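PDB 4WUT: ABC transporter substrate binding protein (Ribose) from Agrobacterium vitis, which probably binds sugars for an ABC import system and here holds D-fucose in the cleft between its two lobes. Local coordinates for residues 150-156 against 180-186; 169-173 against 216-220. One frame throughout, in Å; residues are numbered along the deposited sequence.

Contact 1 (150-156 with 180-186) lies at the outer edge of the sheet of one lobe, partly open to solvent and next to a calcium ion. Contact 2 (169-173 with 216-220) is buried near the middle of the chain and reaches the bound sugar. They share the unit of strand 153-158, helix 164-180 and strand 184-190: contact 1 pairs its two strands, contact 2 sets its helix against strand 214-217, the other sheet neighbour of strand 153-158. Backbone hydrogen bonds dominate the first; a ring stack and an arginine gripping sugar and carbonyl make the second. They meet where Ile154 and Val156 pack on Phe173.

Contact 1 (150-156 against 180-186); sequences TEGKIAV and NSKLQIV. With CA (calcium ion), chain G.
Parallel strand pairing at the sheet edge joins strand 153-158 to strand 184-190, the two strands of a beta-alpha-beta unit whose helix 164-180 lies between them in the chain. Gln184 N donates to Gly152 O at 2.8 Å, and Ile154 N donates back to Gln184 O. Val186 N then donates to Ile154 O with a nearly straight N-H...O angle of 174°, and Val156 N closes the series on Val186 O. Nearer the 150 and 180 ends, Lys182 N donates to Thr150 O at 2.9 Å, and a water accepts from Gly152 N and donates to Lys182 O. Strand 184-190 is the outermost strand on this side of the Rossmann-like lobe, and its two faces differ. On one, the Lys153 and Gln184 chains run side by side, Lys153 CE 3.9 Å from Gln184 NE2; beyond a bend at chi3 (92°), Lys153 NZ meets Asp211, its salt-bridge partner, and Asn209, with which it hydrogen-bonds. On the other face, Ile154 and Ile185 meet through their CG1 atoms, and Val156 CG2 touches Ile185 CG2 at 3.7 Å, beneath helix 164-180. Leu183 reaches across, laying CD2 against the Glu151-Gly152 backbone, 3.4 Å from Glu151 C, and also packs on Ile145 and Val148 of helix 133-148. Ser181 forms an ST turn: with OG between the backbone N and the carbonyl carbon (chi1 77°), it accepts from Leu183 N at 3.1 Å and is also hydrogen-bonded to Ile177 O. Ser181 O binds the calcium ion at 2.5 Å, together with Lys178 O and three waters.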
loop_
_atom_site.group_PDB
_atom_site.type_symbol
_atom_site.label_atom_id
_atom_site.label_comp_id
_atom_site.label_asym_id
_atom_site.label_seq_id
_atom_site.Cartn_x
_atom_site.Cartn_y
_atom_site.Cartn_z
ATOM N N THR A 150 14.770 -22.304 -5.373
ATOM C CA THR A 150 13.439 -22.885 -5.279
ATOM C C THR A 150 13.266 -23.845 -4.103
ATOM O O THR A 150 12.184 -24.431 -3.946
ATOM C CB THR A 150 13.090 -23.623 -6.603
ATOM O OG1 THR A 150 14.159 -24.506 -6.967
ATOM C CG2 THR A 150 12.862 -22.621 -7.723
ATOM N N GLU A 151 14.301 -23.983 -3.273
ATOM C CA GLU A 151 14.277 -24.865 -2.103
ATOM C C GLU A 151 14.671 -24.077 -0.855
ATOM O O GLU A 151 15.564 -23.241 -0.891
ATOM C CB GLU A 151 15.238 -26.048 -2.285
ATOM C CG GLU A 151 14.886 -26.969 -3.429
ATOM C CD GLU A 151 16.028 -27.912 -3.799
ATOM O OE1 GLU A 151 16.764 -28.359 -2.894
ATOM O OE2 GLU A 151 16.203 -28.205 -5.000
ATOM N N GLY A 152 13.995 -24.332 0.253
ATOM C CA GLY A 152 14.329 -23.667 1.498
ATOM C C GLY A 152 13.127 -22.961 2.071
ATOM O O GLY A 152 11.992 -23.114 1.604
ATOM N N LYS A 153 13.393 -22.132 3.069
ATOM C CA LYS A 153 12.345 -21.475 3.832
ATOM C C LYS A 153 12.397 -19.961 3.632
ATOM O O LYS A 153 13.480 -19.363 3.661
ATOM C CB LYS A 153 12.544 -21.768 5.311
ATOM C CG LYS A 153 12.341 -23.210 5.722
ATOM C CD LYS A 153 12.925 -23.462 7.100
ATOM C CE LYS A 153 11.918 -23.259 8.187
ATOM N NZ LYS A 153 12.552 -23.274 9.552
ATOM N N ILE A 154 11.239 -19.349 3.447
ATOM C CA ILE A 154 11.142 -17.900 3.436
ATOM C C ILE A 154 10.008 -17.462 4.364
ATOM O O ILE A 154 9.088 -18.234 4.616
ATOM C CB ILE A 154 10.911 -17.323 2.035
ATOM C CG1 ILE A 154 9.569 -17.789 1.479
ATOM C CG2 ILE A 154 12.096 -17.659 1.098
ATOM C CD1 ILE A 154 9.186 -17.078 0.180
ATOM N N ALA A 155 10.087 -16.238 4.865
ATOM C CA ALA A 155 9.063 -15.696 5.758
ATOM C C ALA A 155 8.271 -14.601 5.091
ATOM O O ALA A 155 8.812 -13.812 4.315
ATOM C CB ALA A 155 9.715 -15.145 7.014
ATOM N N VAL A 156 6.978 -14.527 5.419
ATOM C CA VAL A 156 6.105 -13.482 4.911
ATOM C C VAL A 156 5.666 -12.594 6.073
ATOM O O VAL A 156 4.934 -13.046 6.983
ATOM C CB VAL A 156 4.866 -14.071 4.215
ATOM C CG1 VAL A 156 3.892 -12.968 3.875
ATOM C CG2 VAL A 156 5.307 -14.816 2.967
ATOM N N ASN A 180 5.675 -21.959 -8.299
ATOM C CA ASN A 180 6.949 -21.854 -8.999
ATOM C C ASN A 180 8.160 -22.278 -8.206
ATOM O O ASN A 180 9.285 -22.055 -8.624
ATOM C CB ASN A 180 7.131 -20.446 -9.563
ATOM C CG ASN A 180 6.092 -20.127 -10.590
ATOM O OD1 ASN A 180 6.170 -20.615 -11.722
ATOM N ND2 ASN A 180 5.076 -19.375 -10.208
ATOM N N SER A 181 7.920 -22.957 -7.092
ATOM C CA SER A 181 9.004 -23.418 -6.244
ATOM C C SER A 181 8.476 -24.436 -5.244
ATOM O O SER A 181 7.265 -24.734 -5.213
ATOM C CB SER A 181 9.649 -22.253 -5.492
ATOM O OG SER A 181 8.838 -21.857 -4.398
ATOM N N LYS A 182 9.388 -24.991 -4.457
ATOM C CA LYS A 182 8.981 -25.762 -3.293
ATOM C C LYS A 182 9.453 -25.058 -2.003
ATOM O O LYS A 182 9.677 -25.700 -0.985
ATOM C CB LYS A 182 9.443 -27.222 -3.362
ATOM C CG LYS A 182 10.843 -27.465 -3.896
ATOM C CD LYS A 182 11.242 -28.927 -3.704
ATOM C CE LYS A 182 10.388 -29.876 -4.519
ATOM N NZ LYS A 182 10.651 -29.774 -5.986
ATOM N N LEU A 183 9.596 -23.737 -2.066
ATOM C CA LEU A 183 9.902 -22.959 -0.864
ATOM C C LEU A 183 8.803 -23.120 0.167
ATOM O O LEU A 183 7.610 -23.160 -0.160
ATOM C CB LEU A 183 10.093 -21.482 -1.191
ATOM C CG LEU A 183 11.270 -21.140 -2.105
ATOM C CD1 LEU A 183 11.219 -19.711 -2.667
ATOM C CD2 LEU A 183 12.600 -21.378 -1.393
ATOM N N GLN A 184 9.234 -23.221 1.420
ATOM C CA GLN A 184 8.334 -23.311 2.563
ATOM C C GLN A 184 8.098 -21.936 3.119
ATOM O O GLN A 184 9.059 -21.239 3.417
ATOM C CB GLN A 184 8.965 -24.180 3.647
ATOM C CG GLN A 184 8.196 -24.196 4.943
ATOM C CD GLN A 184 8.819 -25.110 5.985
ATOM O OE1 GLN A 184 9.577 -26.031 5.653
ATOM N NE2 GLN A 184 8.504 -24.855 7.257
ATOM N N ILE A 185 6.835 -21.548 3.276
ATOM C CA ILE A 185 6.509 -20.235 3.797
ATOM C C ILE A 185 6.288 -20.305 5.309
ATOM O O ILE A 185 5.518 -21.130 5.796
ATOM C CB ILE A 185 5.284 -19.646 3.096
ATOM C CG1 ILE A 185 5.632 -19.307 1.639
ATOM C CG2 ILE A 185 4.773 -18.405 3.828
ATOM C CD1 ILE A 185 4.441 -19.000 0.781
ATOM N N VAL A 186 7.036 -19.479 6.039
ATOM C CA VAL A 186 6.868 -19.246 7.471
ATOM C C VAL A 186 6.027 -17.972 7.627
ATOM O O VAL A 186 6.263 -16.965 6.956
ATOM C CB VAL A 186 8.248 -19.012 8.125
ATOM C CG1 VAL A 186 8.102 -18.807 9.620
ATOM C CG2 VAL A 186 9.187 -20.186 7.813
HETATM CA CA CA G . 5.119 -25.990 -5.582
HETATM O O HOH W 1 11.917 -26.351 0.301
HETATM O O HOH W 2 3.160 -26.589 -6.881
HETATM O O HOH W 3 3.768 -27.615 -4.602
HETATM O O HOH W 4 5.130 -25.581 -3.243
#

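Contact 2 (169-173 against 216-220); sequences RVGGF and FGANE. With FCB (beta-D-fucopyranose), chain E.
The sugar pocket is reached from helix 164-180 and from the end of strand 214-217, and Arg169 joins the two. Its guanidinium grips three oxygens here: NH1 donates to Ala218 O at 2.8 Å and to O1 of beta-D-fucopyranose at 2.9 Å, while NH2 donates to sugar O2 and is also hydrogen-bonded to Asn133 OD1. Ala218 O lies in the guanidinium plane, and the donor in turn lies in the carbonyl plane, so this bond and the one to Asn133 help to fix the rotation of the group facing the sugar. The extended start of the chain brings CD to 3.2 Å from Ala218 O, and the bend at chi3 (-60°) then sets the direction of the guanidinium. Asn219 reaches the sugar separately, ND2 giving a hydrogen bond to O4 at 3.1 Å; its OD1 is held by Thr222, and the residue is the N-cap of helix 220-232. Farther from the pocket, Phe173 and Phe216 form an offset stack, centroids 4.0 Å apart and planes 10° from parallel. Phe216 CD2 sits over the centre of the Phe173 ring. Ala218 CA covers the opposite face of the Phe216 ring, toward its rim. Between stack and arginine, Val170 CG2 touches Ala218 CB at 3.8 Å. Strand 153-158 runs beside strand 214-217 and offers Ile154 and Val156 to Phe173, while Ala140 of helix 133-148 packs against both phenylalanines.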
loop_
_atom_site.group_PDB
_atom_site.type_symbol
_atom_site.label_atom_id
_atom_site.label_comp_id
_atom_site.label_asym_id
_atom_site.label_seq_id
_atom_site.Cartn_x
_atom_site.Cartn_y
_atom_site.Cartn_z
ATOM N N ARG A 169 -1.849 -8.557 -2.814
ATOM C CA ARG A 169 -0.401 -8.457 -2.791
ATOM C C ARG A 169 0.211 -9.715 -2.169
ATOM O O ARG A 169 1.091 -10.384 -2.729
ATOM C CB ARG A 169 -0.009 -7.229 -1.974
ATOM C CG ARG A 169 1.445 -6.900 -2.068
ATOM C CD ARG A 169 1.756 -5.632 -1.321
ATOM N NE ARG A 169 1.015 -4.507 -1.859
ATOM C CZ ARG A 169 0.970 -3.292 -1.331
ATOM N NH1 ARG A 169 1.658 -2.993 -0.222
ATOM N NH2 ARG A 169 0.256 -2.359 -1.917
ATOM N N VAL A 170 -0.278 -10.057 -0.990
ATOM C CA VAL A 170 0.267 -11.191 -0.285
ATOM C C VAL A 170 -0.240 -12.496 -0.914
ATOM O O VAL A 170 0.481 -13.471 -1.004
ATOM C CB VAL A 170 -0.017 -11.092 1.231
ATOM C CG1 VAL A 170 0.382 -12.379 1.954
ATOM C CG2 VAL A 170 0.726 -9.890 1.788
ATOM N N GLY A 171 -1.482 -12.533 -1.367
ATOM C CA GLY A 171 -1.939 -13.700 -2.095
ATOM C C GLY A 171 -1.199 -13.922 -3.409
ATOM O O GLY A 171 -0.891 -15.064 -3.766
ATOM N N GLY A 172 -0.953 -12.849 -4.162
ATOM C CA GLY A 172 -0.205 -12.960 -5.400
ATOM C C GLY A 172 1.182 -13.530 -5.129
ATOM O O GLY A 172 1.659 -14.427 -5.836
ATOM N N PHE A 173 1.839 -12.994 -4.108
ATOM C CA PHE A 173 3.159 -13.462 -3.704
ATOM C C PHE A 173 3.108 -14.940 -3.338
ATOM O O PHE A 173 3.861 -15.758 -3.864
ATOM C CB PHE A 173 3.665 -12.640 -2.505
ATOM C CG PHE A 173 5.068 -13.013 -2.039
ATOM C CD1 PHE A 173 6.192 -12.404 -2.583
ATOM C CD2 PHE A 173 5.256 -13.972 -1.050
ATOM C CE1 PHE A 173 7.456 -12.734 -2.152
ATOM C CE2 PHE A 173 6.532 -14.322 -0.651
ATOM C CZ PHE A 173 7.626 -13.692 -1.187
ATOM N N PHE A 216 10.029 -11.463 3.051
ATOM C CA PHE A 216 9.216 -10.493 2.326
ATOM C C PHE A 216 8.453 -9.604 3.298
ATOM O O PHE A 216 7.796 -10.100 4.195
ATOM C CB PHE A 216 8.249 -11.274 1.420
ATOM C CG PHE A 216 7.237 -10.438 0.692
ATOM C CD1 PHE A 216 7.624 -9.344 -0.061
ATOM C CD2 PHE A 216 5.885 -10.778 0.712
ATOM C CE1 PHE A 216 6.705 -8.595 -0.769
ATOM C CE2 PHE A 216 4.975 -10.018 0.023
ATOM C CZ PHE A 216 5.377 -8.927 -0.697
ATOM N N GLY A 217 8.601 -8.294 3.138
ATOM C CA GLY A 217 7.905 -7.297 3.934
ATOM C C GLY A 217 6.921 -6.542 3.061
ATOM O O GLY A 217 7.338 -5.811 2.164
ATOM N N ALA A 218 5.620 -6.687 3.310
ATOM C CA ALA A 218 4.654 -6.382 2.267
ATOM C C ALA A 218 4.133 -4.958 2.185
ATOM O O ALA A 218 3.310 -4.648 1.326
ATOM C CB ALA A 218 3.489 -7.373 2.348
ATOM N N ASN A 219 4.559 -4.085 3.089
ATOM C CA ASN A 219 4.287 -2.664 2.956
ATOM C C ASN A 219 5.361 -1.828 3.652
ATOM O O ASN A 219 6.291 -2.364 4.267
ATOM C CB ASN A 219 2.871 -2.287 3.429
ATOM C CG ASN A 219 2.740 -2.155 4.941
ATOM O OD1 ASN A 219 3.557 -2.638 5.726
ATOM N ND2 ASN A 219 1.667 -1.502 5.359
ATOM N N GLU A 220 5.207 -0.523 3.544
ATOM C CA GLU A 220 6.244 0.409 3.975
ATOM C C GLU A 220 6.705 0.201 5.436
ATOM O O GLU A 220 7.886 -0.088 5.686
ATOM C CB GLU A 220 5.822 1.860 3.700
ATOM C CG GLU A 220 6.867 2.889 4.127
ATOM C CD GLU A 220 6.338 4.316 4.008
ATOM O OE1 GLU A 220 5.434 4.692 4.789
ATOM O OE2 GLU A 220 6.793 5.062 3.122
HETATM C C1 FCB E . 1.264 0.671 1.154
HETATM C C2 FCB E . -0.122 0.051 1.039
HETATM C C3 FCB E . -1.107 0.824 1.730
HETATM C C4 FCB E . -0.673 1.084 3.196
HETATM C C5 FCB E . 0.759 1.681 3.102
HETATM C C6 FCB E . 1.357 2.007 4.502
HETATM O O1 FCB E . 2.125 -0.283 0.748
HETATM O O2 FCB E . -0.441 0.033 -0.380
HETATM O O3 FCB E . -2.340 0.061 1.683
HETATM O O4 FCB E . -0.722 -0.130 3.986
HETATM O O5 FCB E . 1.606 0.785 2.528
#